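Local coordinates for urocanate hydratase (Paenibacillus sp. Soil724D2, PDB 7NED), which catalyses the hydration of urocanate-type substrates with NAD+ as cofactor, acting as a thiourocanate hydratase in bacterial ergothioneine breakdown, at residues A[10-13]-A[19-22]; A[85-90]-A[501-506]. All blocks are in the same frame, centred on the assembly; numbering follows the deposited sequence.

Interaction 1. Residues A[10-13]-A[19-22]; sequences LELR and QEAL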
loop_
_atom_site.group_PDB
_atom_site.type_symbol
_atom_site.label_atom_id
_atom_site.label_comp_id
_atom_site.label_asym_id
_atom_site.label_seq_id
_atom_site.Cartn_x
_atom_site.Cartn_y
_atom_site.Cartn_z
ATOM N N LEU A 10 36.184 7.608 5.690
ATOM C CA LEU A 10 35.966 6.284 6.241
ATOM C C LEU A 10 35.706 6.293 7.733
ATOM O O LEU A 10 35.737 5.225 8.358
ATOM C CB LEU A 10 37.154 5.380 5.917
ATOM C CG LEU A 10 37.414 5.259 4.417
ATOM C CD1 LEU A 10 38.651 4.428 4.186
ATOM C CD2 LEU A 10 36.207 4.658 3.659
ATOM N N GLU A 11 35.444 7.451 8.319
ATOM C CA GLU A 11 35.198 7.532 9.740
ATOM C C GLU A 11 33.721 7.257 9.972
ATOM O O GLU A 11 32.867 8.002 9.490
ATOM C CB GLU A 11 35.596 8.891 10.308
ATOM C CG GLU A 11 35.426 8.929 11.810
ATOM C CD GLU A 11 35.841 10.245 12.436
ATOM O OE1 GLU A 11 36.141 11.209 11.707
ATOM O OE2 GLU A 11 35.915 10.298 13.674
ATOM N N LEU A 12 33.430 6.192 10.695
ATOM C CA LEU A 12 32.040 5.875 11.033
ATOM C C LEU A 12 31.468 6.841 12.066
ATOM O O LEU A 12 32.096 7.109 13.095
ATOM C CB LEU A 12 31.968 4.449 11.561
ATOM C CG LEU A 12 32.058 3.299 10.563
ATOM C CD1 LEU A 12 31.947 1.973 11.339
ATOM C CD2 LEU A 12 30.915 3.428 9.571
ATOM N N ARG A 13 30.259 7.355 11.816
ATOM C CA ARG A 13 29.518 8.024 12.868
ATOM C C ARG A 13 28.469 7.114 13.494
ATOM O O ARG A 13 27.974 7.413 14.583
ATOM C CB ARG A 13 28.841 9.285 12.320
ATOM C CG ARG A 13 29.897 10.235 11.726
ATOM C CD ARG A 13 29.223 11.273 10.890
ATOM N NE ARG A 13 28.635 10.627 9.733
ATOM C CZ ARG A 13 27.815 11.247 8.907
ATOM N NH1 ARG A 13 27.502 12.510 9.142
ATOM N NH2 ARG A 13 27.323 10.611 7.854
ATOM N N GLN A 19 24.409 1.164 8.537
ATOM C CA GLN A 19 23.698 2.309 9.070
ATOM C C GLN A 19 24.304 3.602 8.527
ATOM O O GLN A 19 23.585 4.520 8.116
ATOM C CB GLN A 19 23.760 2.299 10.596
ATOM C CG GLN A 19 23.215 1.009 11.277
ATOM C CD GLN A 19 24.289 -0.043 11.484
ATOM O OE1 GLN A 19 25.109 -0.307 10.606
ATOM N NE2 GLN A 19 24.295 -0.641 12.661
ATOM N N GLU A 20 25.627 3.674 8.511
ATOM C CA GLU A 20 26.293 4.869 7.992
ATOM C C GLU A 20 25.877 5.156 6.549
ATOM O O GLU A 20 25.723 6.324 6.143
ATOM C CB GLU A 20 27.804 4.675 8.092
ATOM C CG GLU A 20 28.636 5.865 7.584
ATOM C CD GLU A 20 28.720 7.015 8.603
ATOM O OE1 GLU A 20 28.563 6.758 9.820
ATOM O OE2 GLU A 20 28.979 8.177 8.190
ATOM N N ALA A 21 25.716 4.100 5.746
ATOM C CA ALA A 21 25.361 4.286 4.348
ATOM C C ALA A 21 24.031 5.014 4.230
ATOM O O ALA A 21 23.904 5.986 3.471
ATOM C CB ALA A 21 25.316 2.937 3.613
ATOM N N LEU A 22 23.038 4.594 5.024
ATOM C CA LEU A 22 21.747 5.252 4.956
ATOM C C LEU A 22 21.850 6.695 5.427
ATOM O O LEU A 22 21.187 7.571 4.865
ATOM C CB LEU A 22 20.698 4.489 5.784
ATOM C CG LEU A 22 20.550 3.024 5.351
ATOM C CD1 LEU A 22 19.491 2.283 6.217
ATOM C CD2 LEU A 22 20.222 2.906 3.836
#

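Interaction 2. Residues A[85-90]-A[501-506]; sequences HRFAPL and STESDI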
loop_
_atom_site.group_PDB
_atom_site.type_symbol
_atom_site.label_atom_id
_atom_site.label_comp_id
_atom_site.label_asym_id
_atom_site.label_seq_id
_atom_site.Cartn_x
_atom_site.Cartn_y
_atom_site.Cartn_z
ATOM N N HIS A 85 15.989 -8.530 12.965
ATOM C CA HIS A 85 17.150 -9.402 12.899
ATOM C C HIS A 85 18.092 -8.777 11.882
ATOM O O HIS A 85 17.736 -7.817 11.203
ATOM C CB HIS A 85 16.784 -10.843 12.518
ATOM C CG HIS A 85 15.979 -10.953 11.267
ATOM N ND1 HIS A 85 16.546 -11.274 10.053
ATOM C CD2 HIS A 85 14.659 -10.750 11.027
ATOM C CE1 HIS A 85 15.607 -11.294 9.123
ATOM N NE2 HIS A 85 14.450 -10.989 9.691
ATOM N N ARG A 86 19.306 -9.302 11.790
ATOM C CA ARG A 86 20.230 -8.538 10.961
ATOM C C ARG A 86 20.070 -8.816 9.480
ATOM O O ARG A 86 20.750 -8.167 8.682
ATOM C CB ARG A 86 21.685 -8.782 11.384
ATOM C CG ARG A 86 22.234 -10.158 11.083
ATOM C CD ARG A 86 23.642 -10.312 11.718
ATOM N NE ARG A 86 24.286 -11.553 11.296
ATOM C CZ ARG A 86 24.075 -12.731 11.889
ATOM N NH1 ARG A 86 23.243 -12.824 12.932
ATOM N NH2 ARG A 86 24.689 -13.819 11.444
ATOM N N PHE A 87 19.199 -9.752 9.091
ATOM C CA PHE A 87 18.867 -9.923 7.684
ATOM C C PHE A 87 17.525 -9.307 7.353
ATOM O O PHE A 87 16.869 -9.710 6.379
ATOM C CB PHE A 87 18.911 -11.397 7.302
ATOM C CG PHE A 87 20.273 -11.966 7.415
ATOM C CD1 PHE A 87 21.192 -11.802 6.379
ATOM C CD2 PHE A 87 20.669 -12.612 8.584
ATOM C CE1 PHE A 87 22.468 -12.305 6.496
ATOM C CE2 PHE A 87 21.944 -13.119 8.709
ATOM C CZ PHE A 87 22.853 -12.970 7.652
ATOM N N ALA A 88 17.111 -8.347 8.139
ATOM C CA ALA A 88 15.905 -7.587 7.890
ATOM C C ALA A 88 16.291 -6.154 7.595
ATOM O O ALA A 88 17.364 -5.712 8.006
ATOM C CB ALA A 88 14.971 -7.619 9.106
ATOM N N PRO A 89 15.455 -5.399 6.895
ATOM C CA PRO A 89 15.757 -3.979 6.665
ATOM C C PRO A 89 16.117 -3.229 7.941
ATOM O O PRO A 89 15.626 -3.523 9.032
ATOM C CB PRO A 89 14.461 -3.435 6.058
ATOM C CG PRO A 89 13.918 -4.622 5.269
ATOM C CD PRO A 89 14.250 -5.840 6.160
ATOM N N LEU A 90 17.020 -2.251 7.787
ATOM C CA LEU A 90 17.299 -1.323 8.877
ATOM C C LEU A 90 16.221 -0.263 8.973
ATOM O O LEU A 90 15.957 0.270 10.065
ATOM C CB LEU A 90 18.650 -0.643 8.670
ATOM C CG LEU A 90 19.847 -1.533 8.969
ATOM C CD1 LEU A 90 21.083 -0.798 8.414
ATOM C CD2 LEU A 90 19.977 -1.724 10.453
ATOM N N SER A 501 30.936 -7.463 3.287
ATOM C CA SER A 501 30.866 -8.701 4.056
ATOM C C SER A 501 30.294 -9.827 3.221
ATOM O O SER A 501 29.540 -9.616 2.271
ATOM C CB SER A 501 30.000 -8.537 5.307
ATOM O OG SER A 501 28.634 -8.436 4.929
ATOM N N THR A 502 30.621 -11.059 3.623
ATOM C CA THR A 502 30.025 -12.204 2.954
ATOM C C THR A 502 28.537 -12.287 3.237
ATOM O O THR A 502 27.770 -12.722 2.378
ATOM C CB THR A 502 30.708 -13.498 3.385
ATOM O OG1 THR A 502 30.664 -13.582 4.810
ATOM C CG2 THR A 502 32.159 -13.489 2.915
ATOM N N GLU A 503 28.104 -11.850 4.409
ATOM C CA GLU A 503 26.670 -11.865 4.658
ATOM C C GLU A 503 25.942 -10.914 3.719
ATOM O O GLU A 503 24.835 -11.222 3.251
ATOM C CB GLU A 503 26.398 -11.544 6.125
ATOM C CG GLU A 503 26.705 -12.734 7.008
ATOM C CD GLU A 503 26.320 -12.518 8.441
ATOM O OE1 GLU A 503 26.386 -13.486 9.241
ATOM O OE2 GLU A 503 25.967 -11.371 8.784
ATOM N N SER A 504 26.568 -9.784 3.372
ATOM C CA SER A 504 25.948 -8.888 2.395
ATOM C C SER A 504 25.808 -9.538 1.027
ATOM O O SER A 504 24.895 -9.188 0.265
ATOM C CB SER A 504 26.745 -7.580 2.331
ATOM O OG SER A 504 26.551 -6.900 3.564
ATOM N N ASP A 505 26.702 -10.471 0.680
ATOM C CA ASP A 505 26.568 -11.172 -0.592
ATOM C C ASP A 505 25.195 -11.821 -0.694
ATOM O O ASP A 505 24.498 -11.700 -1.716
ATOM C CB ASP A 505 27.663 -12.223 -0.719
ATOM C CG ASP A 505 29.011 -11.625 -1.050
ATOM O OD1 ASP A 505 29.053 -10.542 -1.687
ATOM O OD2 ASP A 505 30.038 -12.225 -0.655
ATOM N N ILE A 506 24.791 -12.522 0.367
ATOM C CA ILE A 506 23.475 -13.152 0.370
ATOM C C ILE A 506 22.384 -12.101 0.220
ATOM O O ILE A 506 21.447 -12.269 -0.570
ATOM C CB ILE A 506 23.266 -13.976 1.654
ATOM C CG1 ILE A 506 24.375 -15.007 1.795
ATOM C CG2 ILE A 506 21.868 -14.597 1.652
ATOM C CD1 ILE A 506 24.835 -15.159 3.200
#

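Interaction 1. Residues A[10-13]-A[19-22]
The guanidinium of R13 presents its NE/NH2 edge to the carboxylate of E20, and OE2 and CD of the glutamate lie close to the plane of that edge. The two flat groups are not coplanar, their planes being 49° apart. A single oxygen takes both nitrogens: R13 NE lies 2.9 Å from E20 OE2, and R13 NH2 is 3.0 Å from the same OE2. NE meets the syn lone pair of OE2, whereas NH2 comes in well above the carboxylate plane. The other oxygen is held by backbone, R13 N donating to E20 OE1 at 2.7 Å from above the plane. Three bonds from one arginine thus fix the rotation of this buried carboxylate. E20 stands in the first turn of helix 17-31 of the urocanase N-terminal domain, and the contact folds the loop that leads into this helix back over its start. CG of E20 is anti to the backbone N, and a bend at chi2 (79°) swings the carboxylate round to R13. The CD2 methyl of L12 touches the aliphatic stem of E20, 3.7 Å from E20 CB, and L12 also touches W17. R13 NH1 forms a salt bridge with E27, and R24 NE adds a second one to E20 OE2. With two arginines beside it, the E20 carboxylate is likely to remain ionised.

Interaction 2. Residues A[85-90]-A[501-506]
E503, in the first turn of helix 502-525, reaches across to R86 and F87, the two central residues of a type I turn from H85 to A88. Its carboxylate meets the guanidinium of R86 side-on in a paired salt bridge: R86 NE to E503 OE2 is 3.0 Å and R86 NH2 to E503 OE1 is 2.8 Å. Both bonds are nearly straight and reach the syn sides of the oxygens, with the two planes turned 26° apart. The F87 ring packs against both members of the pair. Its CZ is 3.6 Å from E503 CD, its CE1 4.0 Å from E503 CB, and its CE2 lies over one face of the R86 guanidinium, near the rim. With CG anti to its carbonyl carbon (chi1 -76°) and an extended chain beyond, E503 reaches the turn. With an alanine here, R86 would probably lose both of these bonds, and F87 CZ its packing against the glutamate chain. F87 and I506 both also touch M472. S501 caps the helix start, its OG accepting from S504 N. E503 lies near this N-terminal end, and the helix dipole and R86 are both likely to favour its charged form.

Both segments of interaction 1 come before those of interaction 2 in the sequence, and the centres of the two contacts are about 16 Å apart. They meet at helix 17-31: L22 CD1 packs on L90 CB at 3.9 Å, and R18 of the same helix bonds to the carbonyl of R86. The mixed eight-stranded sheet joins them further, since A21 and L22 rest on strand 490-498, which precedes helix 502-525, while the loop 85-90 leads into strand 91-95. Interaction 1 joins the loop before helix 17-31 to that helix, within the N-terminal domain, and interaction 2 ties that domain to the C-terminal one, with H85, A88 and P89 packing on S470 of the second subunit.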